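Local structure of cell division control protein Cdc48 (Mycobacterium smegmatis, 5E7P) at residues A326-D329 against A330-A334; V183-P186 against G187-V191; P728-P732 against A733-S737. The protein is a AAA-family ATPase that binds ADP and probably couples ATP binding and hydrolysis to work on other molecules. One frame throughout, in Å; residues are numbered along the deposited sequence.

Overall arrangement
The three local contacts lie in different parts of the chain and share no helix or strand. Interaction 1 is mostly buried, in the loop after strand 321-326 of the first ATPase module; backbone bonds to two successive carbonyls, two of the three weak, join leucine packing. Interaction 2 is a surface turn between strands 177-184 and 188-190, made of valine and proline packing without hydrogen bonds between its segments. Interaction 3, also at the surface, caps helix 732-739 with a carboxylate and adds a small apolar contact. Interactions 1 and 2 have centres about 17 Å apart, and Asn194, shortly after 183-191, bonds to Asp329. Interaction 3 is remote, its centre about 44 Å from that of interaction 1.

Interaction 1 (A326-D329 against A330-A334); sequences ADVD and ALLPA
The backbone from Asp327 to Ala330 forms a type I beta turn, closed weakly by Ala330 N to Asp327 O at 3.4 Å, and an overlapping i to i+4 bond from Leu332 N to Val328 O continues the bend. This second part is organised around the carbonyl of Val328. Leu332 N donates to Val328 O at 2.6 Å, with an N-H...O angle of 163°. Leu331 N also approaches Val328 O, at 3.0 Å, but its bent geometry makes this bond weak. The CB of Val328 points away from 330-334, yet its CG2 methyl comes near both leucines. It lies 4.2 Å from Leu332 CD1 and 4.4 Å from Leu331 CD2, distances that indicate loose apolar contact. The two leucines reach this methyl by different torsions: CG of Leu331 stands anti to its N (chi1 170°), whereas CG of Leu332 lies beside its N (chi1 -69°). The segment leaves the end of strand 321-326, at the place of the Walker B motif of AAA ATPases. By sequence comparison, Ala326 and Asp327 appear to take the positions of the usual Asp-Glu pair. The carboxylate of Asp327 leads away from the turn, and its side chain comes within about 5 Å of the bound ADP and of the Lys276 side chain. Farther along, the ring of Pro333 rests beside the carbonyl of Asp329, with Pro333 CG 3.6 Å from Asp329 O. The carboxylate of Asp329 is engaged outside the turn, OD2 hydrogen-bonded to Asn194 ND2. Leu331 and Leu332 pack against helix 344-356, on Ile348 and Leu349 respectively, while Thr366 OG1, at the end of the adjacent strand 361-366, is hydrogen-bonded to Asp327 N.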
loop_
_atom_site.group_PDB
_atom_site.type_symbol
_atom_site.label_atom_id
_atom_site.label_comp_id
_atom_site.label_asym_id
_atom_site.label_seq_id
_atom_site.Cartn_x
_atom_site.Cartn_y
_atom_site.Cartn_z
ATOM N N ALA A 326 6.147 13.216 10.933
ATOM C CA ALA A 326 5.643 11.941 10.444
ATOM C C ALA A 326 4.473 12.166 9.494
ATOM O O ALA A 326 3.522 12.877 9.828
ATOM C CB ALA A 326 5.223 11.055 11.607
ATOM N N ASP A 327 4.560 11.568 8.309
ATOM C CA ASP A 327 3.503 11.654 7.303
ATOM C C ASP A 327 3.188 13.104 6.931
ATOM O O ASP A 327 2.087 13.608 7.168
ATOM C CB ASP A 327 2.254 10.896 7.762
ATOM C CG ASP A 327 2.554 9.444 8.107
ATOM O OD1 ASP A 327 2.707 8.627 7.173
ATOM O OD2 ASP A 327 2.646 9.123 9.312
ATOM N N VAL A 328 4.181 13.753 6.331
ATOM C CA VAL A 328 4.123 15.170 6.003
ATOM C C VAL A 328 3.198 15.445 4.812
ATOM O O VAL A 328 2.859 16.594 4.530
ATOM C CB VAL A 328 5.550 15.717 5.725
ATOM C CG1 VAL A 328 6.073 15.193 4.395
ATOM C CG2 VAL A 328 5.584 17.247 5.769
ATOM N N ASP A 329 2.769 14.393 4.122
ATOM C CA ASP A 329 1.883 14.576 2.973
ATOM C C ASP A 329 0.488 15.050 3.388
ATOM O O ASP A 329 -0.248 15.615 2.583
ATOM C CB ASP A 329 1.800 13.305 2.122
ATOM C CG ASP A 329 1.445 12.078 2.936
ATOM O OD1 ASP A 329 1.950 11.948 4.071
ATOM O OD2 ASP A 329 0.661 11.244 2.436
ATOM N N ALA A 330 0.132 14.824 4.648
ATOM C CA ALA A 330 -1.121 15.335 5.189
ATOM C C ALA A 330 -0.987 16.814 5.548
ATOM O O ALA A 330 -1.965 17.559 5.520
ATOM C CB ALA A 330 -1.537 14.532 6.406
ATOM N N LEU A 331 0.232 17.229 5.884
ATOM C CA LEU A 331 0.517 18.621 6.220
ATOM C C LEU A 331 0.878 19.446 4.985
ATOM O O LEU A 331 0.489 20.607 4.871
ATOM C CB LEU A 331 1.645 18.697 7.254
ATOM C CG LEU A 331 2.246 20.069 7.572
ATOM C CD1 LEU A 331 1.209 20.990 8.193
ATOM C CD2 LEU A 331 3.454 19.924 8.490
ATOM N N LEU A 332 1.626 18.846 4.064
ATOM C CA LEU A 332 2.007 19.527 2.827
ATOM C C LEU A 332 1.630 18.718 1.586
ATOM O O LEU A 332 2.501 18.179 0.911
ATOM C CB LEU A 332 3.507 19.829 2.814
ATOM C CG LEU A 332 4.019 20.881 3.801
ATOM C CD1 LEU A 332 5.532 20.960 3.760
ATOM C CD2 LEU A 332 3.413 22.238 3.490
ATOM N N PRO A 333 0.327 18.655 1.270
ATOM C CA PRO A 333 -0.164 17.872 0.129
ATOM C C PRO A 333 0.340 18.442 -1.193
ATOM O O PRO A 333 0.499 19.652 -1.314
ATOM C CB PRO A 333 -1.690 18.030 0.216
ATOM C CG PRO A 333 -1.962 18.634 1.572
ATOM C CD PRO A 333 -0.751 19.429 1.909
ATOM N N ALA A 334 0.578 17.579 -2.172
ATOM C CA ALA A 334 1.137 18.008 -3.447
ATOM C C ALA A 334 0.176 18.864 -4.264
ATOM O O ALA A 334 0.592 19.821 -4.915
ATOM C CB ALA A 334 1.587 16.811 -4.253
#

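Interaction 2 (V183-P186 against G187-V191); sequences VDPP and GTVSV
Near-identical torsions in Val183 (chi1 -66°) and Val189 (chi1 -62°) set CG1 beside the backbone N in each valine and place CG2 between N and the carbonyl carbon. Both side chains leave the backbone toward the opposing segment, and their branches lie alongside each other, pointing opposite ways. The closest methyls are Val183 CG1 and Val189 CG2, 3.7 Å apart. Val189 CG2 is equally close to Val183 CB, at 3.7 Å, so this methyl lies against the branch point as well as the tip. The other methyl of Val189 is given over to Pro185: Val189 CG1 lies 3.3 Å from Pro185 O and 4.1 Å from Pro185 CD. Val183 CG2 in turn reaches the turn itself, 3.8 Å from Gly187 O. Strands 177-184 and 188-190 belong to different sheets, one of four strands and one of three, and no backbone bond pairs them, so the connection is a corner between sheets and not a beta hairpin. This agrees with a small beta subdomain that follows the double-psi barrel in Cdc48 N-terminal regions. Two features bend the chain here. The peptide before Pro185 is cis, and Gly187 adopts a positive phi of 109°, a conformation suited to a residue without a side chain. Asp184 projects the other way, and its OD1 forms a salt bridge with NH2 of Arg111; the backbones of Asp184 and Arg111 are hydrogen-bonded too. Val189 is buried against Met139 and Val113. Met139 touches Val183 too, and therefore spans both valines from strand 138-140. Backbone bonds from Val189 to Met139 and from Ser190 to Tyr108 fix strand 188-190 between its two neighbours.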
loop_
_atom_site.group_PDB
_atom_site.type_symbol
_atom_site.label_atom_id
_atom_site.label_comp_id
_atom_site.label_asym_id
_atom_site.label_seq_id
_atom_site.Cartn_x
_atom_site.Cartn_y
_atom_site.Cartn_z
ATOM N N VAL A 183 -16.424 11.805 8.313
ATOM C CA VAL A 183 -15.259 11.334 7.577
ATOM C C VAL A 183 -14.844 12.384 6.550
ATOM O O VAL A 183 -15.615 13.292 6.231
ATOM C CB VAL A 183 -15.528 9.997 6.857
ATOM C CG1 VAL A 183 -15.766 8.885 7.865
ATOM C CG2 VAL A 183 -16.707 10.131 5.906
ATOM N N ASP A 184 -13.627 12.257 6.039
ATOM C CA ASP A 184 -13.108 13.187 5.042
ATOM C C ASP A 184 -12.062 12.480 4.190
ATOM O O ASP A 184 -11.063 11.994 4.718
ATOM C CB ASP A 184 -12.507 14.420 5.723
ATOM C CG ASP A 184 -12.142 15.516 4.737
ATOM O OD1 ASP A 184 -12.805 15.615 3.684
ATOM O OD2 ASP A 184 -11.194 16.284 5.017
ATOM N N PRO A 185 -12.285 12.401 2.867
ATOM C CA PRO A 185 -13.414 12.925 2.084
ATOM C C PRO A 185 -14.731 12.203 2.379
ATOM O O PRO A 185 -14.701 11.112 2.944
ATOM C CB PRO A 185 -12.978 12.667 0.638
ATOM C CG PRO A 185 -12.049 11.518 0.727
ATOM C CD PRO A 185 -11.301 11.719 2.009
ATOM N N PRO A 186 -15.873 12.818 2.022
ATOM C CA PRO A 186 -17.190 12.213 2.259
ATOM C C PRO A 186 -17.344 10.852 1.587
ATOM O O PRO A 186 -16.686 10.579 0.582
ATOM C CB PRO A 186 -18.154 13.218 1.620
ATOM C CG PRO A 186 -17.435 14.513 1.682
ATOM C CD PRO A 186 -15.987 14.179 1.468
ATOM N N GLY A 187 -18.211 10.012 2.144
ATOM C CA GLY A 187 -18.457 8.692 1.593
ATOM C C GLY A 187 -17.899 7.586 2.463
ATOM O O GLY A 187 -18.255 7.468 3.636
ATOM N N THR A 188 -17.025 6.768 1.887
ATOM C CA THR A 188 -16.408 5.669 2.619
ATOM C C THR A 188 -14.887 5.774 2.580
ATOM O O THR A 188 -14.288 5.902 1.511
ATOM C CB THR A 188 -16.847 4.302 2.070
ATOM O OG1 THR A 188 -18.254 4.138 2.276
ATOM C CG2 THR A 188 -16.109 3.182 2.783
ATOM N N VAL A 189 -14.269 5.724 3.754
ATOM C CA VAL A 189 -12.831 5.916 3.867
ATOM C C VAL A 189 -12.173 4.815 4.690
ATOM O O VAL A 189 -12.831 4.125 5.465
ATOM C CB VAL A 189 -12.499 7.268 4.523
ATOM C CG1 VAL A 189 -13.026 8.419 3.681
ATOM C CG2 VAL A 189 -13.072 7.325 5.925
ATOM N N SER A 190 -10.866 4.659 4.513
ATOM C CA SER A 190 -10.096 3.699 5.290
ATOM C C SER A 190 -9.063 4.437 6.133
ATOM O O SER A 190 -8.487 5.429 5.687
ATOM C CB SER A 190 -9.399 2.703 4.366
ATOM O OG SER A 190 -8.526 3.377 3.476
ATOM N N VAL A 191 -8.829 3.954 7.349
ATOM C CA VAL A 191 -7.851 4.581 8.231
ATOM C C VAL A 191 -6.427 4.231 7.809
ATOM O O VAL A 191 -6.026 3.067 7.821
ATOM C CB VAL A 191 -8.068 4.190 9.704
ATOM C CG1 VAL A 191 -7.050 4.886 10.590
ATOM C CG2 VAL A 191 -9.489 4.529 10.142
#

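Interaction 3 (P728-P732 against A733-S737); sequences PSLDP and AQVES
Asp731 OD1 accepts a hydrogen bond from Ala733 N at 2.9 Å, which makes Asp731 the N-cap of helix 732-739. The N-H...O angle is 148°, and the amide meets OD1 on its anti side, 34° out of the carboxylate plane. The side chain reaches the amide because CG is anti to the backbone N (chi1 -171°), which carries the carboxylate toward the first turn. The first helix bonds follow: Asp731 O receives Val735 N at 2.8 Å, and Pro732 O receives Glu736 N at 3.1 Å. Pro732 occupies the first helical position, where a residue lacking an amide hydrogen costs no helix bond. The carboxylate would be expected to interact favourably with the positive end of the helix dipole. Around it, Gln734 lies across the Asp731 side chain, with the amide and carboxylate planes steeply inclined to each other. Its amide oxygen OE1 lies 3.4 Å from Asp731 CB, and Gln734 CG is 3.6 Å from Asp731 OD2, so the glutamine covers one flank of the cap. Elsewhere at the helix start, Leu730 CD2 lies 4.3 Å from Val735 CG2. These residues stand just before the N-cap and at the fourth helical position, the arrangement known as a hydrophobic staple. The carboxylate of Glu736 forms a salt bridge with Arg739, one turn on. Leu730 and Val735 both rest on Pro653, in the loop after strand 645-650, and the Leu730 side chain is also about 4 Å from that of Cys530, an ADP-binding residue. Upstream, Ser729 OG is hydrogen-bonded to Asp692 OD2 of helix 690-707, and the Leu730 backbone pairs with Gly687, tying the linker from helix 716-725 to helix 732-739 against the lid.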
loop_
_atom_site.group_PDB
_atom_site.type_symbol
_atom_site.label_atom_id
_atom_site.label_comp_id
_atom_site.label_asym_id
_atom_site.label_seq_id
_atom_site.Cartn_x
_atom_site.Cartn_y
_atom_site.Cartn_z
ATOM N N PRO A 728 -13.935 -10.093 -28.189
ATOM C CA PRO A 728 -12.478 -10.060 -28.366
ATOM C C PRO A 728 -11.993 -8.640 -28.657
ATOM O O PRO A 728 -12.659 -7.905 -29.390
ATOM C CB PRO A 728 -12.251 -10.967 -29.582
ATOM C CG PRO A 728 -13.570 -10.994 -30.295
ATOM C CD PRO A 728 -14.593 -10.930 -29.208
ATOM N N SER A 729 -10.847 -8.263 -28.095
ATOM C CA SER A 729 -10.354 -6.895 -28.223
ATOM C C SER A 729 -9.040 -6.785 -28.997
ATOM O O SER A 729 -8.643 -5.692 -29.400
ATOM C CB SER A 729 -10.201 -6.259 -26.840
ATOM O OG SER A 729 -9.302 -7.009 -26.041
ATOM N N LEU A 730 -8.371 -7.913 -29.210
ATOM C CA LEU A 730 -7.058 -7.910 -29.851
ATOM C C LEU A 730 -7.105 -7.705 -31.366
ATOM O O LEU A 730 -7.861 -8.372 -32.075
ATOM C CB LEU A 730 -6.312 -9.204 -29.525
ATOM C CG LEU A 730 -5.988 -9.436 -28.048
ATOM C CD1 LEU A 730 -5.587 -10.882 -27.816
ATOM C CD2 LEU A 730 -4.888 -8.493 -27.592
ATOM N N ASP A 731 -6.286 -6.774 -31.849
ATOM C CA ASP A 731 -6.112 -6.545 -33.281
ATOM C C ASP A 731 -4.914 -7.356 -33.770
ATOM O O ASP A 731 -3.779 -7.087 -33.378
ATOM C CB ASP A 731 -5.890 -5.053 -33.556
ATOM C CG ASP A 731 -5.921 -4.709 -35.041
ATOM O OD1 ASP A 731 -5.623 -5.584 -35.883
ATOM O OD2 ASP A 731 -6.237 -3.545 -35.369
ATOM N N PRO A 732 -5.167 -8.351 -34.635
ATOM C CA PRO A 732 -4.132 -9.246 -35.170
ATOM C C PRO A 732 -3.029 -8.504 -35.923
ATOM O O PRO A 732 -1.895 -8.980 -35.968
ATOM C CB PRO A 732 -4.913 -10.143 -36.136
ATOM C CG PRO A 732 -6.311 -10.115 -35.625
ATOM C CD PRO A 732 -6.511 -8.723 -35.108
ATOM N N ALA A 733 -3.363 -7.358 -36.510
ATOM C CA ALA A 733 -2.378 -6.553 -37.222
ATOM C C ALA A 733 -1.469 -5.822 -36.241
ATOM O O ALA A 733 -0.250 -5.781 -36.420
ATOM C CB ALA A 733 -3.068 -5.567 -38.150
ATOM N N GLN A 734 -2.069 -5.247 -35.203
ATOM C CA GLN A 734 -1.313 -4.537 -34.176
ATOM C C GLN A 734 -0.492 -5.501 -33.328
ATOM O O GLN A 734 0.598 -5.161 -32.868
ATOM C CB GLN A 734 -2.246 -3.708 -33.292
ATOM C CG GLN A 734 -2.980 -2.608 -34.042
ATOM C CD GLN A 734 -3.709 -1.650 -33.118
ATOM O OE1 GLN A 734 -4.739 -1.992 -32.535
ATOM N NE2 GLN A 734 -3.174 -0.440 -32.979
ATOM N N VAL A 735 -1.022 -6.702 -33.124
ATOM C CA VAL A 735 -0.300 -7.740 -32.398
ATOM C C VAL A 735 0.913 -8.179 -33.210
ATOM O O VAL A 735 1.998 -8.401 -32.664
ATOM C CB VAL A 735 -1.206 -8.950 -32.087
ATOM C CG1 VAL A 735 -0.377 -10.160 -31.670
ATOM C CG2 VAL A 735 -2.213 -8.591 -31.004
ATOM N N GLU A 736 0.726 -8.285 -34.521
ATOM C CA GLU A 736 1.815 -8.622 -35.428
ATOM C C GLU A 736 2.860 -7.511 -35.423
ATOM O O GLU A 736 4.063 -7.774 -35.459
ATOM C CB GLU A 736 1.284 -8.829 -36.848
ATOM C CG GLU A 736 2.219 -9.609 -37.754
ATOM C CD GLU A 736 2.283 -11.083 -37.392
ATOM O OE1 GLU A 736 3.255 -11.757 -37.799
ATOM O OE2 GLU A 736 1.356 -11.571 -36.708
ATOM N N SER A 737 2.389 -6.270 -35.370
ATOM C CA SER A 737 3.264 -5.105 -35.381
ATOM C C SER A 737 4.170 -5.049 -34.148
ATOM O O SER A 737 5.313 -4.601 -34.226
ATOM C CB SER A 737 2.433 -3.824 -35.485
ATOM O OG SER A 737 3.262 -2.685 -35.635
#